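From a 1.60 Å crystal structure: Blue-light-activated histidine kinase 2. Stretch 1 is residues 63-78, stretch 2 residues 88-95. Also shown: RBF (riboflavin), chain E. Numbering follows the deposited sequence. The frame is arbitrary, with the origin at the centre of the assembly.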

# COMPACT_ATOMS: atom_id res chain seq x y z
N PHE A 63 -0.46 -0.19 8.53
CA PHE A 63 0.22 -0.93 9.61
C PHE A 63 1.73 -1.04 9.31
O PHE A 63 2.52 -1.38 10.18
CB PHE A 63 -0.40 -2.33 9.77
CG PHE A 63 -0.30 -3.18 8.53
CD1 PHE A 63 0.86 -3.89 8.25
CD2 PHE A 63 -1.35 -3.25 7.65
CE1 PHE A 63 0.95 -4.65 7.13
CE2 PHE A 63 -1.26 -4.03 6.51
CZ PHE A 63 -0.10 -4.72 6.24
N LEU A 64 2.12 -0.75 8.07
CA LEU A 64 3.54 -0.75 7.69
C LEU A 64 4.27 0.52 8.10
O LEU A 64 5.49 0.57 8.06
CB LEU A 64 3.67 -0.92 6.17
CG LEU A 64 3.31 -2.28 5.58
CD1 LEU A 64 3.44 -2.21 4.06
CD2 LEU A 64 4.22 -3.36 6.18
N GLN A 65 3.51 1.55 8.47
CA GLN A 65 4.08 2.84 8.82
C GLN A 65 4.48 2.90 10.30
O GLN A 65 4.11 2.04 11.11
CB GLN A 65 3.10 3.97 8.49
CG GLN A 65 2.88 4.14 7.00
CD GLN A 65 1.64 4.93 6.64
OE1 GLN A 65 1.04 5.65 7.47
NE2 GLN A 65 1.25 4.82 5.37
N GLY A 66 5.27 3.90 10.63
CA GLY A 66 5.67 4.09 12.01
C GLY A 66 6.22 5.47 12.31
O GLY A 66 5.94 6.43 11.60
N GLU A 67 7.05 5.52 13.35
CA GLU A 67 7.44 6.77 13.96
C GLU A 67 8.17 7.68 12.97
O GLU A 67 8.01 8.90 13.02
CB GLU A 67 8.30 6.46 15.21
CG GLU A 67 7.55 5.70 16.34
CD GLU A 67 6.83 4.41 15.88
OE1 GLU A 67 7.33 3.70 14.96
OE2 GLU A 67 5.74 4.11 16.43
N LYS A 68 8.94 7.10 12.06
CA LYS A 68 9.74 7.89 11.12
C LYS A 68 9.01 8.25 9.81
O LYS A 68 9.53 9.01 8.99
CB LYS A 68 11.05 7.15 10.79
CG LYS A 68 11.96 6.93 12.00
CD LYS A 68 13.23 6.20 11.55
CE LYS A 68 14.22 5.97 12.69
NZ LYS A 68 15.44 5.25 12.21
N THR A 69 7.81 7.72 9.62
CA THR A 69 7.04 7.97 8.41
C THR A 69 6.66 9.44 8.28
O THR A 69 6.11 10.04 9.21
CB THR A 69 5.78 7.11 8.44
OG1 THR A 69 6.16 5.73 8.47
CG2 THR A 69 4.90 7.39 7.25
N ASP A 70 6.98 10.02 7.14
CA ASP A 70 6.76 11.43 6.90
C ASP A 70 5.27 11.76 6.77
O ASP A 70 4.59 11.16 5.96
CB ASP A 70 7.43 11.82 5.58
CG ASP A 70 7.38 13.30 5.32
OD1 ASP A 70 8.12 14.04 5.98
OD2 ASP A 70 6.61 13.75 4.44
N PRO A 71 4.77 12.74 7.54
CA PRO A 71 3.33 13.03 7.41
C PRO A 71 2.93 13.70 6.10
O PRO A 71 1.79 13.49 5.63
CB PRO A 71 3.04 13.97 8.59
CG PRO A 71 4.37 14.54 8.97
CD PRO A 71 5.39 13.47 8.65
N GLY A 72 3.82 14.46 5.50
CA GLY A 72 3.57 15.05 4.19
C GLY A 72 3.31 14.00 3.12
O GLY A 72 2.37 14.11 2.32
N ALA A 73 4.14 12.96 3.11
CA ALA A 73 4.01 11.87 2.17
C ALA A 73 2.71 11.10 2.43
O ALA A 73 2.02 10.74 1.50
CB ALA A 73 5.20 10.93 2.28
N VAL A 74 2.38 10.88 3.69
CA VAL A 74 1.15 10.16 4.00
C VAL A 74 -0.03 10.97 3.47
O VAL A 74 -0.94 10.40 2.87
CB VAL A 74 1.00 9.92 5.54
CG1 VAL A 74 -0.40 9.45 5.90
CG2 VAL A 74 2.03 8.87 6.00
N GLU A 75 -0.01 12.29 3.66
CA GLU A 75 -1.13 13.10 3.17
C GLU A 75 -1.22 13.16 1.62
O GLU A 75 -2.31 13.22 1.06
CB GLU A 75 -1.12 14.50 3.80
CG GLU A 75 -2.14 15.49 3.25
CD GLU A 75 -3.58 14.93 3.12
OE1 GLU A 75 -3.98 13.98 3.86
OE2 GLU A 75 -4.31 15.46 2.27
N ARG A 76 -0.08 13.10 0.93
CA ARG A 76 -0.13 13.00 -0.54
C ARG A 76 -0.84 11.72 -1.00
O ARG A 76 -1.66 11.74 -1.93
CB ARG A 76 1.29 13.14 -1.09
CG ARG A 76 1.78 14.58 -0.97
CD ARG A 76 3.03 14.89 -1.77
NE ARG A 76 4.18 14.13 -1.30
CZ ARG A 76 5.00 14.49 -0.32
NH1 ARG A 76 4.80 15.62 0.35
NH2 ARG A 76 6.01 13.71 0.01
N LEU A 77 -0.53 10.61 -0.34
CA LEU A 77 -1.20 9.36 -0.55
C LEU A 77 -2.70 9.44 -0.26
O LEU A 77 -3.50 9.02 -1.06
CB LEU A 77 -0.57 8.26 0.28
CG LEU A 77 0.89 7.87 0.00
CD1 LEU A 77 1.33 6.73 0.92
CD2 LEU A 77 1.11 7.49 -1.41
N ALA A 78 -3.07 9.95 0.91
CA ALA A 78 -4.49 10.06 1.23
C ALA A 78 -5.22 10.94 0.23
O ALA A 78 -6.34 10.64 -0.15
CB ALA A 78 -4.67 10.62 2.64
N1 RBF E . 1.19 2.76 2.72
C2 RBF E . 2.39 2.30 3.16
O2 RBF E . 2.93 2.84 4.11
N3 RBF E . 2.98 1.24 2.52
C4 RBF E . 2.37 0.57 1.52
O4 RBF E . 2.93 -0.40 0.96
C4A RBF E . 1.08 0.98 1.08
N5 RBF E . 0.38 0.33 0.11
C5A RBF E . -0.84 0.76 -0.26
C6 RBF E . -1.58 0.11 -1.28
C7 RBF E . -2.85 0.54 -1.65
C7M RBF E . -3.56 -0.25 -2.78
C8 RBF E . -3.41 1.65 -1.02
C8M RBF E . -4.79 2.23 -1.36
C9 RBF E . -2.70 2.30 -0.04
C9A RBF E . -1.40 1.88 0.37
N10 RBF E . -0.75 2.55 1.39
C10 RBF E . 0.52 2.11 1.76
C1' RBF E . -1.26 3.77 2.01
C2' RBF E . -2.07 3.61 3.30
O2' RBF E . -2.86 2.50 3.17
C3' RBF E . -2.92 4.86 3.50
O3' RBF E . -3.85 4.97 2.46
C4' RBF E . -2.08 6.13 3.51
O4' RBF E . -1.13 6.10 4.55
C5' RBF E . -2.96 7.36 3.68
O5' RBF E . -3.70 7.27 4.88
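Stretch 2, residues 88-95: EETIYNYR

Stretch 2 is extended: residues 88-94 form a β-strand that begins earlier in the chain, and Arg95 follows it in a loop. The strand passes the 71-78 helix of stretch 1 with the axes 8.7 Å apart at closest approach and 124° between their N-to-C directions, so the two run obliquely and closer to antiparallel than to parallel. The register descends accordingly: Glu89 lies nearest Ala73, Tyr92 nearest Thr69 and Asn93 nearest Gln65, with CA-CA distances of 6.6, 5.0 and 4.7 Å, so the backbones converge toward the end of the strand. Glu88 points away and makes no contact with stretch 1. The CA-to-CB bond of Glu89 points toward stretch 1, with chi1 and chi2 both m, and its carboxylate meets Arg76 in a two-pronged salt bridge: Arg76 NE donates to Glu89 OE2 at 2.7 Å and Arg76 NH2 to Glu89 OE1 at 2.9 Å. Glu89 OE2 lies at the edge of the Arg76 guanidinium, near its plane, where the N-H bonds point. Leu77 CD2 packs 3.7 Å from Glu89 CG, and Ala73 CB lies 3.8 Å from Glu89 OE1. Thr90, like Glu88, points away from stretch 1. Ile91 is buried; its CB leaves sideways, but a t,t side chain brings CD1 within 3.9 Å of both Val74 CG2 and Leu77 CD1, while its CG1 lies 3.8 Å from Thr69 CG2. Tyr92 is held by its backbone: Thr69 OG1 donates to Tyr92 O at 2.7 Å and itself accepts from Gly66 N at 3.0 Å, tying the Gly66-Thr69 type I turn to the strand. Water 2 accepts from Tyr92 N (3.0 Å) and Asp70 N (2.9 Å), and Lys68 CB lies 3.8 Å from Tyr92 CD2. Asn93 and Gln65 converge on riboflavin: Asn93 ND2 and Gln65 NE2 each donate to its O2 at 2.9 Å, and its N3 donates to Asn93 OD1, also at 2.9 Å. Asn93 CA makes a CA-H...O contact with Leu64 O at 3.0 Å. That same carbonyl accepts from the next residue, Tyr94 N to Leu64 O at 2.7 Å. The Tyr94 ring then reaches along the turn: its CE2 is 3.3 Å from Gly66 CA, where a CB would clash with the ring, and its OH accepts from Lys68 N at 3.1 Å. Water 1 joins the backbones here, donating to Tyr94 O (2.6 Å) and Phe63 O (3.1 Å). Arg95 points away and leaves the contact.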

# COMPACT_ATOMS: atom_id res chain seq x y z
N GLU A 88 2.74 8.43 -6.69
CA GLU A 88 4.00 7.75 -6.45
C GLU A 88 4.70 8.49 -5.30
O GLU A 88 4.80 9.71 -5.32
CB GLU A 88 4.79 7.78 -7.77
CG GLU A 88 6.17 7.19 -7.73
CD GLU A 88 6.70 6.96 -9.15
OE1 GLU A 88 6.22 7.62 -10.10
OE2 GLU A 88 7.60 6.11 -9.32
N GLU A 89 5.14 7.75 -4.27
CA GLU A 89 5.82 8.29 -3.09
C GLU A 89 6.80 7.26 -2.55
O GLU A 89 6.52 6.07 -2.56
CB GLU A 89 4.82 8.60 -1.96
CG GLU A 89 3.87 9.75 -2.19
CD GLU A 89 4.56 11.10 -2.21
OE1 GLU A 89 5.59 11.27 -1.51
OE2 GLU A 89 4.06 12.00 -2.92
N THR A 90 7.94 7.73 -2.04
CA THR A 90 8.84 6.89 -1.27
C THR A 90 8.62 7.14 0.22
O THR A 90 8.82 8.25 0.70
CB THR A 90 10.29 7.15 -1.66
OG1 THR A 90 10.43 6.95 -3.07
CG2 THR A 90 11.24 6.22 -0.91
N ILE A 91 8.21 6.10 0.95
CA ILE A 91 7.73 6.24 2.32
C ILE A 91 8.46 5.24 3.24
O ILE A 91 8.79 4.13 2.83
CB ILE A 91 6.20 6.03 2.35
CG1 ILE A 91 5.60 6.47 3.68
CG2 ILE A 91 5.84 4.57 1.99
CD1 ILE A 91 4.07 6.50 3.68
N TYR A 92 8.76 5.65 4.45
CA TYR A 92 9.43 4.76 5.40
C TYR A 92 8.45 3.80 6.05
O TYR A 92 7.45 4.20 6.63
CB TYR A 92 10.16 5.58 6.48
CG TYR A 92 11.27 4.81 7.17
CD1 TYR A 92 12.52 4.69 6.58
CD2 TYR A 92 11.07 4.19 8.40
CE1 TYR A 92 13.55 4.00 7.21
CE2 TYR A 92 12.09 3.48 9.03
CZ TYR A 92 13.32 3.40 8.43
OH TYR A 92 14.34 2.70 9.05
N ASN A 93 8.77 2.52 5.95
CA ASN A 93 7.90 1.46 6.42
C ASN A 93 8.72 0.55 7.31
O ASN A 93 9.95 0.69 7.38
CB ASN A 93 7.33 0.63 5.27
CG ASN A 93 6.06 1.23 4.60
OD1 ASN A 93 5.53 0.62 3.67
ND2 ASN A 93 5.58 2.39 5.07
N TYR A 94 8.05 -0.39 7.95
CA TYR A 94 8.67 -1.29 8.90
C TYR A 94 8.19 -2.69 8.61
O TYR A 94 6.99 -2.92 8.43
CB TYR A 94 8.26 -0.90 10.33
CG TYR A 94 8.75 0.48 10.75
CD1 TYR A 94 9.92 0.63 11.47
CD2 TYR A 94 8.04 1.63 10.39
CE1 TYR A 94 10.37 1.90 11.87
CE2 TYR A 94 8.47 2.89 10.77
CZ TYR A 94 9.65 3.02 11.51
OH TYR A 94 10.09 4.27 11.88
N ARG A 95 9.12 -3.64 8.52
CA ARG A 95 8.73 -5.03 8.38
C ARG A 95 8.15 -5.56 9.68
O ARG A 95 8.15 -4.87 10.72
CB ARG A 95 9.92 -5.89 7.91
CG ARG A 95 10.65 -5.30 6.70
CD ARG A 95 11.76 -6.25 6.16
NE ARG A 95 12.84 -5.48 5.52
CZ ARG A 95 12.83 -5.08 4.25
NH1 ARG A 95 11.82 -5.37 3.45
NH2 ARG A 95 13.83 -4.37 3.78
O HOH W 1 5.15 -2.99 10.24
O HOH W 2 8.50 8.59 5.07